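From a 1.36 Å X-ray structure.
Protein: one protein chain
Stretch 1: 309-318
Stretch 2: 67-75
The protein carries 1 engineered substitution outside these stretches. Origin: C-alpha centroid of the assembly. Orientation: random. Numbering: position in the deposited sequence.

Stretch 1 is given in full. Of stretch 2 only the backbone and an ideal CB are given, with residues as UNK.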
ATOM      1  N   MET A 309      14.826  16.075   2.099  1.00 17.09           N
ATOM      2  CA  MET A 309      13.900  16.286   0.994  1.00 17.00           C
ATOM      3  C   MET A 309      12.515  15.695   1.312  1.00 16.15           C
ATOM      4  O   MET A 309      11.479  16.257   0.926  1.00 17.12           O
ATOM      5  CB  MET A 309      14.436  15.705  -0.311  1.00 18.89           C
ATOM      6  CG  MET A 309      15.407  16.608  -1.042  1.00 23.59           C
ATOM      7  SD  MET A 309      14.701  18.175  -1.601  1.00 28.82           S
ATOM      8  CE  MET A 309      13.082  17.690  -2.115  1.00 21.63           C
ATOM      9  N   MET A 310      12.482  14.539   1.979  1.00 16.83           N
ATOM     10  CA  MET A 310      11.202  13.965   2.368  1.00 16.15           C
ATOM     11  C   MET A 310      10.410  14.860   3.332  1.00 15.26           C
ATOM     12  O   MET A 310       9.193  15.012   3.212  1.00 15.91           O
ATOM     13  CB  MET A 310      11.412  12.553   2.917  1.00 16.08           C
ATOM     14  CG  MET A 310      11.958  11.559   1.908  1.00 16.71           C
ATOM     15  SD  MET A 310      10.980  11.409   0.378  1.00 17.44           S
ATOM     16  CE  MET A 310      11.775  12.572  -0.718  1.00 18.56           C
ATOM     17  N   ILE A 311      11.099  15.480   4.282  1.00 15.79           N
ATOM     18  CA  ILE A 311      10.450  16.434   5.182  1.00 16.63           C
ATOM     19  C   ILE A 311       9.915  17.631   4.391  1.00 16.07           C
ATOM     20  O   ILE A 311       8.793  18.052   4.608  1.00 17.33           O
ATOM     21  CB  ILE A 311      11.400  16.899   6.274  1.00 18.01           C
ATOM     22  CG1 ILE A 311      11.908  15.693   7.091  1.00 18.35           C
ATOM     23  CG2 ILE A 311      10.712  17.935   7.151  1.00 18.16           C
ATOM     24  CD1 ILE A 311      10.811  14.900   7.792  1.00 17.74           C
ATOM     25  N   LYS A 312      10.696  18.157   3.463  1.00 16.45           N
ATOM     26  CA  LYS A 312      10.247  19.289   2.645  1.00 16.89           C
ATOM     27  C   LYS A 312       9.024  18.961   1.804  1.00 15.97           C
ATOM     28  O   LYS A 312       8.083  19.737   1.683  1.00 17.17           O
ATOM     29  CB  LYS A 312      11.346  19.820   1.748  1.00 18.51           C
ATOM     30  CG  LYS A 312      12.534  20.434   2.487  1.00 21.54           C
ATOM     31  CD  LYS A 312      13.641  20.831   1.522  1.00 26.24           C
ATOM     32  CE  LYS A 312      13.282  22.064   0.709  1.00 31.75           C
ATOM     33  NZ  LYS A 312      13.295  23.339   1.495  1.00 37.86           N
ATOM     34  N   VAL A 313       9.010  17.736   1.286  1.00 16.35           N
ATOM     35  CA  VAL A 313       7.857  17.256   0.535  1.00 16.14           C
ATOM     36  C   VAL A 313       6.621  17.205   1.419  1.00 15.46           C
ATOM     37  O   VAL A 313       5.535  17.646   0.990  1.00 16.26           O
ATOM     38  CB  VAL A 313       8.173  15.880  -0.106  1.00 15.47           C
ATOM     39  CG1 VAL A 313       6.912  15.161  -0.576  1.00 16.15           C
ATOM     40  CG2 VAL A 313       9.144  16.069  -1.262  1.00 16.78           C
ATOM     41  N   LEU A 314       6.764  16.678   2.631  1.00 15.77           N
ATOM     42  CA  LEU A 314       5.621  16.638   3.564  1.00 16.71           C
ATOM     43  C   LEU A 314       5.101  18.049   3.888  1.00 15.22           C
ATOM     44  O   LEU A 314       3.884  18.297   3.874  1.00 16.67           O
ATOM     45  CB  LEU A 314       5.972  15.892   4.837  1.00 15.78           C
ATOM     46  CG  LEU A 314       6.117  14.359   4.600  1.00 16.61           C
ATOM     47  CD1 LEU A 314       6.947  13.749   5.720  1.00 17.68           C
ATOM     48  CD2 LEU A 314       4.770  13.659   4.448  1.00 17.93           C
ATOM     49  N   TYR A 315       6.020  18.967   4.188  1.00 16.46           N
ATOM     50  CA  TYR A 315       5.646  20.354   4.490  1.00 17.56           C
ATOM     51  C   TYR A 315       4.859  20.966   3.347  1.00 16.23           C
ATOM     52  O   TYR A 315       3.780  21.571   3.542  1.00 18.52           O
ATOM     53  CB  TYR A 315       6.886  21.188   4.746  1.00 18.61           C
ATOM     54  CG  TYR A 315       6.563  22.620   4.978  1.00 21.43           C
ATOM     55  CD1 TYR A 315       6.414  23.506   3.917  1.00 23.18           C
ATOM     56  CD2 TYR A 315       6.367  23.088   6.263  1.00 23.81           C
ATOM     57  CE1 TYR A 315       6.107  24.825   4.136  1.00 28.38           C
ATOM     58  CE2 TYR A 315       6.037  24.401   6.502  1.00 30.04           C
ATOM     59  CZ  TYR A 315       5.903  25.296   5.435  1.00 28.95           C
ATOM     60  OH  TYR A 315       5.583  26.585   5.614  1.00 41.14           O
ATOM     61  N   SER A 316       5.368  20.787   2.133  1.00 17.00           N
ATOM     62  CA  SER A 316       4.749  21.350   0.933  1.00 17.43           C
ATOM     63  C   SER A 316       3.414  20.708   0.594  1.00 17.70           C
ATOM     64  O   SER A 316       2.482  21.398   0.167  1.00 18.33           O
ATOM     65  CB  SER A 316       5.715  21.294  -0.256  1.00 17.88           C
ATOM     66  OG  SER A 316       6.842  22.117  -0.042  1.00 21.38           O
ATOM     67  N   LEU A 317       3.306  19.378   0.750  1.00 16.34           N
ATOM     68  CA  LEU A 317       2.066  18.691   0.507  1.00 16.62           C
ATOM     69  C   LEU A 317       1.003  19.155   1.487  1.00 16.60           C
ATOM     70  O   LEU A 317      -0.156  19.405   1.098  1.00 17.52           O
ATOM     71  CB  LEU A 317       2.299  17.178   0.597  1.00 16.52           C
ATOM     72  CG  LEU A 317       1.054  16.303   0.408  1.00 16.08           C
ATOM     73  CD1 LEU A 317       0.348  16.560  -0.923  1.00 16.12           C
ATOM     74  CD2 LEU A 317       1.457  14.846   0.495  1.00 16.11           C
ATOM     75  N   ASP A 318       1.367  19.201   2.767  1.00 16.67           N
ATOM     76  CA  ASP A 318       0.454  19.669   3.798  1.00 17.79           C
ATOM     77  C   ASP A 318      -0.038  21.091   3.468  1.00 18.37           C
ATOM     78  O   ASP A 318      -1.240  21.393   3.588  1.00 20.40           O
ATOM     79  CB  ASP A 318       1.122  19.608   5.170  1.00 19.06           C
ATOM     80  CG  ASP A 318       0.188  19.228   6.303  1.00 20.64           C
ATOM     81  OD1 ASP A 318      -1.012  18.958   6.087  1.00 24.14           O
ATOM     82  OD2 ASP A 318       0.696  19.199   7.448  1.00 25.17           O
ATOM     83  N   UNK A  67      17.840   4.995  -1.273  1.00 16.40           N
ATOM     84  CA  UNK A  67      16.643   4.473  -1.933  1.00 16.50           C
ATOM     85  C   UNK A  67      15.378   4.724  -1.117  1.00 15.50           C
ATOM     86  O   UNK A  67      15.391   4.528   0.094  1.00 15.96           O
ATOM     87  CB  UNK A  67      16.800   2.973  -2.191  1.00 16.50           C
ATOM     88  N   UNK A  68      14.343   5.190  -1.794  1.00 15.42           N
ATOM     89  CA  UNK A  68      13.088   5.541  -1.136  1.00 14.94           C
ATOM     90  C   UNK A  68      12.055   4.434  -1.134  1.00 14.70           C
ATOM     91  O   UNK A  68      11.133   4.432  -0.307  1.00 15.17           O
ATOM     92  CB  UNK A  68      12.487   6.777  -1.808  1.00 14.94           C
ATOM     93  N   UNK A  69      12.125   3.564  -2.126  1.00 15.00           N
ATOM     94  CA  UNK A  69      11.021   2.625  -2.373  1.00 15.21           C
ATOM     95  C   UNK A  69       9.710   3.409  -2.501  1.00 14.42           C
ATOM     96  O   UNK A  69       9.716   4.535  -3.020  1.00 14.30           O
ATOM     97  CB  UNK A  69      10.922   1.589  -1.252  1.00 15.21           C
ATOM     98  N   UNK A  70       8.595   2.877  -1.995  1.00 14.32           N
ATOM     99  CA  UNK A  70       7.298   3.474  -2.275  1.00 14.21           C
ATOM    100  C   UNK A  70       6.999   4.764  -1.512  1.00 13.63           C
ATOM    101  O   UNK A  70       5.968   5.379  -1.784  1.00 13.62           O
ATOM    102  CB  UNK A  70       6.204   2.450  -1.963  1.00 14.21           C
ATOM    103  N   UNK A  71       7.860   5.243  -0.610  1.00 12.86           N
ATOM    104  CA  UNK A  71       7.650   6.631  -0.161  1.00 13.30           C
ATOM    105  C   UNK A  71       7.844   7.626  -1.294  1.00 13.26           C
ATOM    106  O   UNK A  71       7.335   8.754  -1.228  1.00 13.97           O
ATOM    107  CB  UNK A  71       8.604   6.970   0.987  1.00 13.30           C
ATOM    108  N   UNK A  72       8.465   7.193  -2.385  1.00 13.33           N
ATOM    109  CA  UNK A  72       8.425   7.945  -3.633  1.00 13.28           C
ATOM    110  C   UNK A  72       7.013   8.422  -3.994  1.00 14.39           C
ATOM    111  O   UNK A  72       6.823   9.460  -4.613  1.00 14.85           O
ATOM    112  CB  UNK A  72       8.984   7.085  -4.768  1.00 13.28           C
ATOM    113  N   UNK A  73       6.013   7.594  -3.667  1.00 13.42           N
ATOM    114  CA  UNK A  73       4.619   7.937  -4.027  1.00 13.51           C
ATOM    115  C   UNK A  73       4.124   9.204  -3.345  1.00 14.07           C
ATOM    116  O   UNK A  73       3.232   9.844  -3.869  1.00 14.81           O
ATOM    117  CB  UNK A  73       3.685   6.780  -3.667  1.00 13.51           C
ATOM    118  N   UNK A  74       4.713   9.557  -2.204  1.00 13.35           N
ATOM    119  CA  UNK A  74       4.338  10.817  -1.567  1.00 13.92           C
ATOM    120  C   UNK A  74       4.848  12.013  -2.401  1.00 14.03           C
ATOM    121  O   UNK A  74       4.197  13.050  -2.480  1.00 14.49           O
ATOM    122  CB  UNK A  74       4.896  10.878  -0.144  1.00 13.92           C
ATOM    123  N   UNK A  75       6.005  11.852  -3.035  1.00 14.49           N
ATOM    124  CA  UNK A  75       6.539  12.892  -3.913  1.00 14.38           C
ATOM    125  C   UNK A  75       5.652  13.026  -5.149  1.00 14.87           C
ATOM    126  O   UNK A  75       5.266  14.136  -5.557  1.00 15.00           O
ATOM    127  CB  UNK A  75       7.981  12.577  -4.317  1.00 14.38           C
TER

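Stretch 1 is a continuous helix, and the face it turns to stretch 2 is apolar: M310, V313 and L317 direct CA-to-CB toward it, while L314 points sideways but brings its end nearer. No charge or side-chain donor lies on this face, so positions near it should favour hydrocarbon.

Position 67 has phi/psi of -60/134 and nothing of stretch 1 within 5.5 Å of its ideal CB; the residue is P67.

At position 68, CA-to-CB points toward the helix, and the ideal CB lies 5.3 Å from M310 SD. That gap leaves room for an extended aliphatic chain, such as leucine, methionine or isoleucine. The deposited L68, with chi1 m and chi2 t, reaches out until its CD1 is 4.0 Å from M310 CE.

Position 69 is out of reach. Its positive phi (53/-143) is readily adopted by glycine and is less usual for other residues, yet the residue is A69. Position 70 is also remote and leaves the choice open; it is S70.

Position 71 again points toward stretch 1, its ideal CB 5.1 Å from M310 SD. A medium or large aliphatic would suit. I71 extends its longer branch (chi1 p, chi2 t) to place CD1 4.1 Å from M310 CG.

Position 72 points away, and stretch 1 sets no requirement. S72 turns back on its own backbone, its OG donating to A69 O at 2.8 Å. Position 73 is out of reach and could take a polar chain; K73 runs out extended through chi2 and chi3 (both t) and bends at chi4 (p), which brings its NZ to donate to S70 OG at 2.7 Å.

Position 74 is the most constrained. Its CA-to-CB points toward the helix, and the ideal CB is 4.8 Å from V313 CG1, 5.3 Å from L317 CD2 and 5.4 Å from L314 CD2. Three methyls so near favour a compact aliphatic, with valine or alanine plausible and isoleucine possible. V74, at chi1 t, sends CG1 among them: it lies 3.9 Å from L317 CD2, 4.0 Å from V313 CG1 and 4.2 Å from L314 CD2.

Position 75 points sideways, but its CA is 6.4 Å from the CA of V313, the closest CA approach between the stretches. The ideal CB lies 4.7 Å from V313 CG1 and 5.2 Å from M310 CE, so a small or branched apolar chain fits. V75 uses CG2 for both neighbours, 3.7 Å from M310 CE and 4.1 Å from V313 CG2.

No hydrogen bond crosses the interface.

Stretch 2 67-75: PLASISKVV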
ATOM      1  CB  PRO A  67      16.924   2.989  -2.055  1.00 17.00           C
ATOM      2  CG  PRO A  67      18.398   2.841  -1.964  1.00 19.50           C
ATOM      3  CD  PRO A  67      18.843   3.938  -1.037  1.00 18.11           C
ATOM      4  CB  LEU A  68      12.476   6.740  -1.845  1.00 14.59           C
ATOM      5  CG  LEU A  68      13.315   8.018  -1.927  1.00 16.05           C
ATOM      6  CD1 LEU A  68      12.524   9.113  -2.620  1.00 16.48           C
ATOM      7  CD2 LEU A  68      13.708   8.457  -0.521  1.00 16.44           C
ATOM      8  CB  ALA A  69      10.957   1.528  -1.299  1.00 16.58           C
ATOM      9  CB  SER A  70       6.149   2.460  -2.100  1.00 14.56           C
ATOM     10  OG  SER A  70       6.141   1.516  -3.164  1.00 16.03           O
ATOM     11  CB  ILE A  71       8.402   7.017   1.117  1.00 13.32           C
ATOM     12  CG1 ILE A  71       9.901   7.255   0.859  1.00 14.84           C
ATOM     13  CG2 ILE A  71       8.097   6.045   2.225  1.00 14.25           C
ATOM     14  CD1 ILE A  71      10.666   7.709   2.097  1.00 16.03           C
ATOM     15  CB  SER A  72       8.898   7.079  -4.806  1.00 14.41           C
ATOM     16  OG  SER A  72      10.250   6.750  -4.725  1.00 14.71           O
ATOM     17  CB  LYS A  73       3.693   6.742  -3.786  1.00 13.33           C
ATOM     18  CG  LYS A  73       4.053   5.505  -4.592  1.00 13.76           C
ATOM     19  CD  LYS A  73       3.018   4.411  -4.447  1.00 14.38           C
ATOM     20  CE  LYS A  73       3.269   3.250  -5.378  1.00 15.44           C
ATOM     21  NZ  LYS A  73       4.459   2.457  -5.013  1.00 16.79           N
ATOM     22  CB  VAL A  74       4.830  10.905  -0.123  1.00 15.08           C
ATOM     23  CG1 VAL A  74       4.365  12.209   0.501  1.00 15.33           C
ATOM     24  CG2 VAL A  74       4.313   9.742   0.716  1.00 16.93           C
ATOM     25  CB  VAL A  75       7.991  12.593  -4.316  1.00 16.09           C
ATOM     26  CG1 VAL A  75       8.559  13.762  -5.102  1.00 18.53           C
ATOM     27  CG2 VAL A  75       8.868  12.388  -3.066  1.00 16.50           C
TER
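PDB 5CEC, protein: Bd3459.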